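Local atomic coordinates of DUF3248 domain-containing protein (PDB entry 2E6X), a protein that is of unknown function but folds into a small alpha/beta unit, with a three-stranded mixed sheet, that pairs with a second copy of itself. Residues H12-R16 with V28-A33; S34-F39 with E65-E69; E23-V27 with E52-V57. Residue numbers count along the deposited sequence, not the author numbering.

Contact 1: residues H12-R16 with V28-A33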
loop_
_atom_site.group_PDB
_atom_site.type_symbol
_atom_site.label_atom_id
_atom_site.label_comp_id
_atom_site.label_asym_id
_atom_site.label_seq_id
_atom_site.Cartn_x
_atom_site.Cartn_y
_atom_site.Cartn_z
ATOM N N HIS A 12 -2.551 14.035 2.202
ATOM C CA HIS A 12 -1.661 13.194 1.431
ATOM C C HIS A 12 -1.282 12.088 2.371
ATOM O O HIS A 12 -1.094 12.331 3.563
ATOM C CB HIS A 12 -0.420 13.967 0.980
ATOM C CG HIS A 12 -0.721 15.103 0.041
ATOM N ND1 HIS A 12 -1.069 16.367 0.476
ATOM C CD2 HIS A 12 -0.765 15.148 -1.315
ATOM C CE1 HIS A 12 -1.320 17.137 -0.568
ATOM N NE2 HIS A 12 -1.144 16.422 -1.665
ATOM N N LEU A 13 -1.217 10.874 1.840
ATOM C CA LEU A 13 -0.858 9.681 2.611
ATOM C C LEU A 13 0.591 9.308 2.312
ATOM O O LEU A 13 1.049 9.444 1.177
ATOM C CB LEU A 13 -1.767 8.514 2.206
ATOM C CG LEU A 13 -3.269 8.707 2.395
ATOM C CD1 LEU A 13 -3.961 7.453 1.938
ATOM C CD2 LEU A 13 -3.593 8.976 3.856
ATOM N N VAL A 14 1.310 8.850 3.328
ATOM C CA VAL A 14 2.698 8.450 3.150
ATOM C C VAL A 14 2.709 6.937 3.126
ATOM O O VAL A 14 2.035 6.296 3.936
ATOM C CB VAL A 14 3.586 8.915 4.309
ATOM C CG1 VAL A 14 5.073 8.687 3.965
ATOM C CG2 VAL A 14 3.303 10.381 4.610
ATOM N N TRP A 15 3.450 6.383 2.177
ATOM C CA TRP A 15 3.575 4.945 2.021
ATOM C C TRP A 15 5.025 4.498 2.092
ATOM O O TRP A 15 5.900 5.127 1.481
ATOM C CB TRP A 15 3.036 4.492 0.667
ATOM C CG TRP A 15 1.584 4.673 0.504
ATOM C CD1 TRP A 15 0.936 5.792 0.050
ATOM C CD2 TRP A 15 0.569 3.729 0.846
ATOM N NE1 TRP A 15 -0.425 5.597 0.094
ATOM C CE2 TRP A 15 -0.677 4.340 0.580
ATOM C CE3 TRP A 15 0.587 2.425 1.357
ATOM C CZ2 TRP A 15 -1.890 3.690 0.804
ATOM C CZ3 TRP A 15 -0.632 1.778 1.582
ATOM C CH2 TRP A 15 -1.850 2.415 1.305
ATOM N N ARG A 16 5.279 3.416 2.842
ATOM C CA ARG A 16 6.612 2.829 2.958
ATOM C C ARG A 16 6.411 1.325 2.992
ATOM O O ARG A 16 5.415 0.832 3.539
ATOM C CB ARG A 16 7.324 3.257 4.250
ATOM C CG ARG A 16 7.666 4.772 4.359
ATOM C CD ARG A 16 8.744 5.212 3.373
ATOM N NE ARG A 16 9.125 6.609 3.617
ATOM C CZ ARG A 16 8.532 7.665 3.063
ATOM N NH1 ARG A 16 7.531 7.493 2.205
ATOM N NH2 ARG A 16 8.926 8.895 3.402
ATOM N N VAL A 28 3.553 -3.130 4.860
ATOM C CA VAL A 28 3.198 -1.866 4.229
ATOM C C VAL A 28 2.813 -0.923 5.351
ATOM O O VAL A 28 1.959 -1.254 6.218
ATOM C CB VAL A 28 2.049 -2.048 3.252
ATOM C CG1 VAL A 28 1.488 -0.682 2.812
ATOM C CG2 VAL A 28 2.590 -2.841 2.041
ATOM N N ARG A 29 3.482 0.220 5.404
ATOM C CA ARG A 29 3.128 1.183 6.440
ATOM C C ARG A 29 2.475 2.371 5.765
ATOM O O ARG A 29 2.966 2.842 4.729
ATOM C CB ARG A 29 4.364 1.628 7.236
ATOM C CG ARG A 29 4.963 0.506 8.002
ATOM C CD ARG A 29 6.269 0.912 8.639
ATOM N NE ARG A 29 6.733 -0.159 9.526
ATOM C CZ ARG A 29 7.951 -0.219 10.029
ATOM N NH1 ARG A 29 8.830 0.745 9.728
ATOM N NH2 ARG A 29 8.299 -1.255 10.796
ATOM N N VAL A 30 1.373 2.841 6.345
ATOM C CA VAL A 30 0.647 3.984 5.791
ATOM C C VAL A 30 0.166 4.971 6.867
ATOM O O VAL A 30 -0.234 4.577 7.970
ATOM C CB VAL A 30 -0.568 3.512 4.961
ATOM C CG1 VAL A 30 -1.607 2.813 5.868
ATOM C CG2 VAL A 30 -1.210 4.702 4.278
ATOM N N GLY A 31 0.207 6.255 6.544
ATOM C CA GLY A 31 -0.229 7.261 7.494
ATOM C C GLY A 31 -0.374 8.605 6.792
ATOM O O GLY A 31 -0.052 8.718 5.606
ATOM N N LEU A 32 -0.875 9.604 7.504
ATOM C CA LEU A 32 -0.993 10.938 6.918
ATOM C C LEU A 32 0.389 11.527 6.759
ATOM O O LEU A 32 1.326 11.122 7.457
ATOM C CB LEU A 32 -1.803 11.864 7.818
ATOM C CG LEU A 32 -3.309 11.641 7.858
ATOM C CD1 LEU A 32 -3.914 12.581 8.872
ATOM C CD2 LEU A 32 -3.899 11.868 6.462
ATOM N N ALA A 33 0.512 12.516 5.877
ATOM C CA ALA A 33 1.804 13.177 5.657
ATOM C C ALA A 33 2.367 13.763 6.961
ATOM O O ALA A 33 3.574 13.801 7.158
ATOM C CB ALA A 33 1.667 14.292 4.606
HETATM O O HOH W 1 -1.435 15.155 5.071
#
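An antiparallel strand pairing joins residues 12-16 to 28-33 as the two arms of a beta hairpin, strands 13-19 and 26-32, in the three-stranded sheet. The segment axes approach to 4.5 Å and run at 162° to one another. Two hydrogen-bonded pairs fix the register. Val14 N donates to Gly31 O over 2.7 Å, and Gly31 N returns to Val14 O over 3.2 Å; one repeat on, Arg29 N reaches Arg16 O at 2.8 Å and Arg16 N reaches Arg29 O at 3.0 Å. Between these pairs, at the non-hydrogen-bonded position, Trp15 faces Val30, and CA-H...O contacts such as Val30 CA to Val14 O (3.3 Å) fill in the ladder. Here the hairpin illustrates how one sheet serves two environments. On the Trp15 face, Val30 CG2 sits 3.6 Å from the centroid of the six-membered ring, a CH-pi contact over the indole, while Val28 CG1 meets the ring edge at Trp15 CZ3 (3.5 Å); Met17 of the second subunit packs on this tryptophan. The other face carries Val14, Arg16 and Arg29, against which Phe39 of helix 36-41 rests, and the guanidinium of Arg29 is held by Glu65 and the carbonyl of Pro43. At the open end of the hairpin, Ala33 N donates to His12 O (2.8 Å), carrying the bonding just beyond the last bridge, Leu13 with Leu32.

Contact 2: residues S34-F39 with E65-E69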
loop_
_atom_site.group_PDB
_atom_site.type_symbol
_atom_site.label_atom_id
_atom_site.label_comp_id
_atom_site.label_asym_id
_atom_site.label_seq_id
_atom_site.Cartn_x
_atom_site.Cartn_y
_atom_site.Cartn_z
ATOM N N SER A 34 1.495 14.215 7.850
ATOM C CA SER A 34 1.931 14.798 9.110
ATOM C C SER A 34 2.611 13.784 10.043
ATOM O O SER A 34 3.260 14.170 11.017
ATOM C CB SER A 34 0.738 15.460 9.810
ATOM O OG SER A 34 -0.350 14.567 9.910
ATOM N N ALA A 35 2.460 12.492 9.732
ATOM C CA ALA A 35 3.057 11.411 10.522
ATOM C C ALA A 35 4.430 10.960 9.998
ATOM O O ALA A 35 5.034 10.051 10.539
ATOM C CB ALA A 35 2.115 10.205 10.550
ATOM N N THR A 36 4.908 11.614 8.948
ATOM C CA THR A 36 6.164 11.277 8.338
ATOM C C THR A 36 7.308 11.100 9.321
ATOM O O THR A 36 8.029 10.119 9.272
ATOM C CB THR A 36 6.551 12.354 7.319
ATOM O OG1 THR A 36 5.536 12.427 6.317
ATOM C CG2 THR A 36 7.913 12.030 6.690
ATOM N N PRO A 37 7.516 12.077 10.207
ATOM C CA PRO A 37 8.603 11.953 11.178
ATOM C C PRO A 37 8.592 10.584 11.887
ATOM O O PRO A 37 9.650 10.004 12.099
ATOM C CB PRO A 37 8.321 13.105 12.151
ATOM C CG PRO A 37 7.755 14.146 11.269
ATOM C CD PRO A 37 6.797 13.349 10.376
ATOM N N ARG A 38 7.409 10.060 12.222
ATOM C CA ARG A 38 7.327 8.766 12.954
ATOM C C ARG A 38 7.786 7.518 12.215
ATOM O O ARG A 38 8.171 6.515 12.837
ATOM C CB ARG A 38 5.900 8.501 13.419
ATOM C CG ARG A 38 5.229 9.670 14.106
ATOM C CD ARG A 38 5.766 9.897 15.469
ATOM N NE ARG A 38 5.181 11.108 16.019
ATOM C CZ ARG A 38 5.606 11.703 17.125
ATOM N NH1 ARG A 38 6.629 11.186 17.795
ATOM N NH2 ARG A 38 4.996 12.804 17.560
ATOM N N PHE A 39 7.725 7.549 10.893
ATOM C CA PHE A 39 8.111 6.380 10.127
ATOM C C PHE A 39 9.544 5.933 10.403
ATOM O O PHE A 39 9.788 4.745 10.628
ATOM C CB PHE A 39 7.917 6.616 8.610
ATOM C CG PHE A 39 6.472 6.527 8.143
ATOM C CD1 PHE A 39 5.569 7.558 8.404
ATOM C CD2 PHE A 39 6.033 5.427 7.389
ATOM C CE1 PHE A 39 4.254 7.511 7.914
ATOM C CE2 PHE A 39 4.727 5.368 6.902
ATOM C CZ PHE A 39 3.832 6.417 7.169
ATOM N N GLU A 65 0.193 -1.572 8.099
ATOM C CA GLU A 65 0.322 -0.897 9.397
ATOM C C GLU A 65 -0.001 0.580 9.359
ATOM O O GLU A 65 0.509 1.297 8.492
ATOM C CB GLU A 65 1.782 -1.103 9.908
ATOM C CG GLU A 65 2.117 -2.575 10.158
ATOM C CD GLU A 65 3.577 -2.817 10.535
ATOM O OE1 GLU A 65 4.365 -1.835 10.687
ATOM O OE2 GLU A 65 3.940 -4.008 10.684
ATOM N N TRP A 66 -0.783 1.056 10.330
ATOM C CA TRP A 66 -1.130 2.469 10.322
ATOM C C TRP A 66 -0.216 3.198 11.283
ATOM O O TRP A 66 -0.043 2.787 12.428
ATOM C CB TRP A 66 -2.592 2.693 10.722
ATOM C CG TRP A 66 -2.956 4.137 10.667
ATOM C CD1 TRP A 66 -2.900 5.057 11.690
ATOM C CD2 TRP A 66 -3.374 4.845 9.509
ATOM N NE1 TRP A 66 -3.273 6.302 11.224
ATOM C CE2 TRP A 66 -3.561 6.200 9.887
ATOM C CE3 TRP A 66 -3.621 4.469 8.182
ATOM C CZ2 TRP A 66 -3.960 7.180 8.977
ATOM C CZ3 TRP A 66 -4.018 5.447 7.280
ATOM C CH2 TRP A 66 -4.186 6.782 7.690
ATOM N N VAL A 67 0.397 4.263 10.796
ATOM C CA VAL A 67 1.310 5.054 11.595
ATOM C C VAL A 67 0.625 6.314 12.053
ATOM O O VAL A 67 0.321 7.164 11.237
ATOM C CB VAL A 67 2.515 5.483 10.758
ATOM C CG1 VAL A 67 3.453 6.274 11.623
ATOM C CG2 VAL A 67 3.208 4.248 10.136
ATOM N N GLU A 68 0.386 6.428 13.361
ATOM C CA GLU A 68 -0.289 7.568 13.948
ATOM C C GLU A 68 0.637 8.788 13.912
ATOM O O GLU A 68 1.859 8.661 14.126
ATOM C CB GLU A 68 -0.648 7.262 15.412
ATOM C CG GLU A 68 -1.470 6.007 15.629
ATOM C CD GLU A 68 -2.961 6.249 15.587
ATOM O OE1 GLU A 68 -3.643 5.797 16.550
ATOM O OE2 GLU A 68 -3.453 6.867 14.608
ATOM N N GLU A 69 0.079 9.960 13.614
ATOM C CA GLU A 69 0.921 11.153 13.585
ATOM C C GLU A 69 1.167 11.685 14.994
ATOM O O GLU A 69 2.188 12.377 15.169
ATOM C CB GLU A 69 0.332 12.238 12.680
ATOM C CG GLU A 69 -1.129 12.075 12.319
ATOM C CD GLU A 69 -2.038 12.416 13.473
ATOM O OE1 GLU A 69 -3.269 12.495 13.266
ATOM O OE2 GLU A 69 -1.513 12.613 14.594
ATOM O OXT GLU A 69 0.358 11.373 15.920
HETATM O O HOH W 2 4.168 13.170 13.482
#
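Ser34 begins the segment, its OG lying 3.6 Å from Glu69 CG, while its carbonyl takes a hydrogen bond from a water that also donates to Glu69 O (2.8 Å from Ser34 O, 2.7 Å from Glu69 O). Next, at Ala35, the backbones draw closest, with CA atoms of Ala35 and Glu69 only 3.7 Å apart. The small side chain is consistent with so close an approach: Ala35 CB lies 3.4 Å from Glu69 CA and 3.6 Å from Val67 O. The chain then passes from a 3-10 segment into the short, weakly bonded helix 36-41, Arg38 N bonding back to Ala35 O at 2.9 Å. This helix opens the connection, continued by helix 50-58, between the adjacent parallel strands 26-32 and 62-66, a beta-alpha-beta crossover; the contact lays its start against the tail leaving the second strand. Arg38 runs its aliphatic stem along the tail, Arg38 CB 3.8 Å from Val67 CG1 and Arg38 CG 3.5 Å from Glu68 O. Arg38 NE then makes a weak hydrogen bond of 3.4 Å to Glu69 O. Phe39 closes the walk: Val67 CG2 stands over its ring, 3.9 Å from the centroid in a CH-pi contact, and the same ring touches Val14, Arg16 and Arg29 of the sheet. Glu68 points away, its carboxylate in a salt bridge with Arg54 of the second subunit.

Contact 3: residues E23-V27 with E52-V57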
loop_
_atom_site.group_PDB
_atom_site.type_symbol
_atom_site.label_atom_id
_atom_site.label_comp_id
_atom_site.label_asym_id
_atom_site.label_seq_id
_atom_site.Cartn_x
_atom_site.Cartn_y
_atom_site.Cartn_z
ATOM N N GLU A 23 10.886 -11.973 9.913
ATOM C CA GLU A 23 9.897 -12.935 9.431
ATOM C C GLU A 23 9.691 -12.694 7.951
ATOM O O GLU A 23 9.890 -11.605 7.460
ATOM C CB GLU A 23 8.542 -12.813 10.193
ATOM C CG GLU A 23 8.067 -11.384 10.389
ATOM C CD GLU A 23 6.625 -11.294 10.852
ATOM O OE1 GLU A 23 6.090 -12.311 11.313
ATOM O OE2 GLU A 23 6.030 -10.202 10.752
ATOM N N ASP A 24 9.284 -13.737 7.249
ATOM C CA ASP A 24 9.068 -13.655 5.825
ATOM C C ASP A 24 7.719 -12.971 5.553
ATOM O O ASP A 24 6.788 -13.591 5.076
ATOM C CB ASP A 24 9.107 -15.075 5.266
ATOM C CG ASP A 24 9.138 -15.096 3.765
ATOM O OD1 ASP A 24 9.887 -14.294 3.202
ATOM O OD2 ASP A 24 8.410 -15.892 3.161
ATOM N N VAL A 25 7.633 -11.679 5.857
ATOM C CA VAL A 25 6.390 -10.932 5.675
ATOM C C VAL A 25 6.632 -9.546 5.047
ATOM O O VAL A 25 7.545 -8.818 5.472
ATOM C CB VAL A 25 5.713 -10.751 7.031
ATOM C CG1 VAL A 25 4.487 -9.875 6.894
ATOM C CG2 VAL A 25 5.296 -12.142 7.611
ATOM N N LEU A 26 5.809 -9.195 4.056
ATOM C CA LEU A 26 5.908 -7.878 3.432
ATOM C C LEU A 26 5.127 -6.910 4.325
ATOM O O LEU A 26 3.963 -7.155 4.635
ATOM C CB LEU A 26 5.292 -7.849 2.023
ATOM C CG LEU A 26 5.213 -6.393 1.494
ATOM C CD1 LEU A 26 6.648 -5.936 1.076
ATOM C CD2 LEU A 26 4.252 -6.294 0.303
ATOM N N VAL A 27 5.775 -5.827 4.750
ATOM C CA VAL A 27 5.088 -4.856 5.591
ATOM C C VAL A 27 4.791 -3.578 4.794
ATOM O O VAL A 27 5.641 -3.059 4.052
ATOM C CB VAL A 27 5.936 -4.504 6.858
ATOM C CG1 VAL A 27 5.278 -3.403 7.665
ATOM C CG2 VAL A 27 6.145 -5.789 7.740
ATOM N N GLU A 52 10.010 -10.686 -5.229
ATOM C CA GLU A 52 9.781 -11.198 -3.903
ATOM C C GLU A 52 8.500 -10.542 -3.381
ATOM O O GLU A 52 7.719 -11.185 -2.715
ATOM C CB GLU A 52 10.936 -10.873 -2.940
ATOM C CG GLU A 52 10.866 -11.806 -1.709
ATOM C CD GLU A 52 11.898 -11.554 -0.606
ATOM O OE1 GLU A 52 13.057 -11.160 -0.884
ATOM O OE2 GLU A 52 11.531 -11.778 0.571
HETATM N N MSE A 53 8.335 -9.248 -3.640
HETATM C CA MSE A 53 7.134 -8.538 -3.204
HETATM C C MSE A 53 5.905 -9.154 -3.840
HETATM O O MSE A 53 4.895 -9.315 -3.182
HETATM C CB MSE A 53 7.175 -7.049 -3.570
HETATM C CG MSE A 53 8.200 -6.223 -2.810
HETATM SE SE MSE A 53 7.926 -4.309 -3.169
HETATM C CE MSE A 53 6.186 -4.490 -4.007
ATOM N N ARG A 54 5.996 -9.533 -5.111
ATOM C CA ARG A 54 4.836 -10.110 -5.757
ATOM C C ARG A 54 4.491 -11.440 -5.065
ATOM O O ARG A 54 3.343 -11.696 -4.724
ATOM C CB ARG A 54 5.107 -10.312 -7.271
ATOM C CG ARG A 54 4.094 -11.186 -7.962
ATOM C CD ARG A 54 4.504 -11.406 -9.437
ATOM N NE ARG A 54 3.631 -12.357 -10.114
ATOM C CZ ARG A 54 3.848 -13.671 -10.164
ATOM N NH1 ARG A 54 4.931 -14.209 -9.569
ATOM N NH2 ARG A 54 2.985 -14.456 -10.821
ATOM N N ARG A 55 5.512 -12.264 -4.839
ATOM C CA ARG A 55 5.333 -13.561 -4.184
ATOM C C ARG A 55 4.628 -13.423 -2.810
ATOM O O ARG A 55 3.673 -14.131 -2.487
ATOM C CB ARG A 55 6.700 -14.237 -3.985
ATOM C CG ARG A 55 6.639 -15.475 -3.064
ATOM C CD ARG A 55 7.988 -16.194 -2.867
ATOM N NE ARG A 55 8.905 -15.538 -1.925
ATOM C CZ ARG A 55 8.771 -15.547 -0.593
ATOM N NH1 ARG A 55 7.755 -16.184 -0.029
ATOM N NH2 ARG A 55 9.653 -14.909 0.179
ATOM N N LEU A 56 5.114 -12.485 -2.024
ATOM C CA LEU A 56 4.577 -12.263 -0.690
ATOM C C LEU A 56 3.121 -11.777 -0.736
ATOM O O LEU A 56 2.284 -12.229 0.058
ATOM C CB LEU A 56 5.511 -11.293 0.049
ATOM C CG LEU A 56 6.879 -11.905 0.451
ATOM C CD1 LEU A 56 7.784 -10.814 0.979
ATOM C CD2 LEU A 56 6.704 -13.026 1.547
ATOM N N VAL A 57 2.796 -10.898 -1.670
ATOM C CA VAL A 57 1.420 -10.425 -1.749
ATOM C C VAL A 57 0.567 -11.594 -2.209
ATOM O O VAL A 57 -0.458 -11.890 -1.602
ATOM C CB VAL A 57 1.269 -9.237 -2.722
ATOM C CG1 VAL A 57 -0.274 -8.847 -2.836
ATOM C CG2 VAL A 57 2.076 -8.043 -2.166
#
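Leu26 is the apolar centre, pointing from the start of strand 26-32 into one side of helix 50-58. Its CB meets Leu56 CB at 4.0 Å, its CD2 reaches Val57 CG2 at 3.7 Å, and its CD1 lies 4.2 Å from CG of Met53, a selenomethionine. The i, i+3, i+4 spacing of Met53, Leu56 and Val57 puts all three on one side of the helix; Met17 and Val62 from the flanking strands join the cluster. This is helix-on-sheet packing at the strand's entry. Farther out, Leu56 CD2 packs 3.6 Å from Asp24 O, where the apolar cluster gives way to charged groups. Asp24 is the centre of an inverse gamma turn, and its carboxylate meets the Arg55 guanidinium edge-on: NH2 to OD1 at 3.1 Å and NH1 to OD2 at 3.3 Å form a two-pronged salt bridge. Asp24 shares that guanidinium with Glu59, the strongest polar partner of Arg55, salt-bridged through NH1, and Glu52 OE2 adds a long ion pair to Arg55 NH2 (3.7 Å). As Asp24 OD1 and Glu52 OE2 approach to 4.0 Å, the arginine offsets like charges: hydrophobic burial seats the helix while ions tie its outer side.

Strand 26-32, central in the sheet, supplies a segment to contacts 1 and 3, and contact 2 adjoins it through its neighbour, strand 62-66. Contacts 1 and 2 meet through backbone pairing of Val28 and Val30 with Glu65, their centres about 7 Å apart. The centre of contact 3 lies about 18 Å from that of contact 1 and 21 Å from that of contact 2, on the opposite side of the chain's centre from the latter. Along the chain contact 1 closes before contact 2 opens, whereas contact 3 crosses both. Helix 50-58 thus packs on Leu26 at the start of strand 26-32, while helix 36-41, which follows the strand, packs on the Val14/Arg16/Arg29 face and the C-terminal tail; every contact also touches the second subunit.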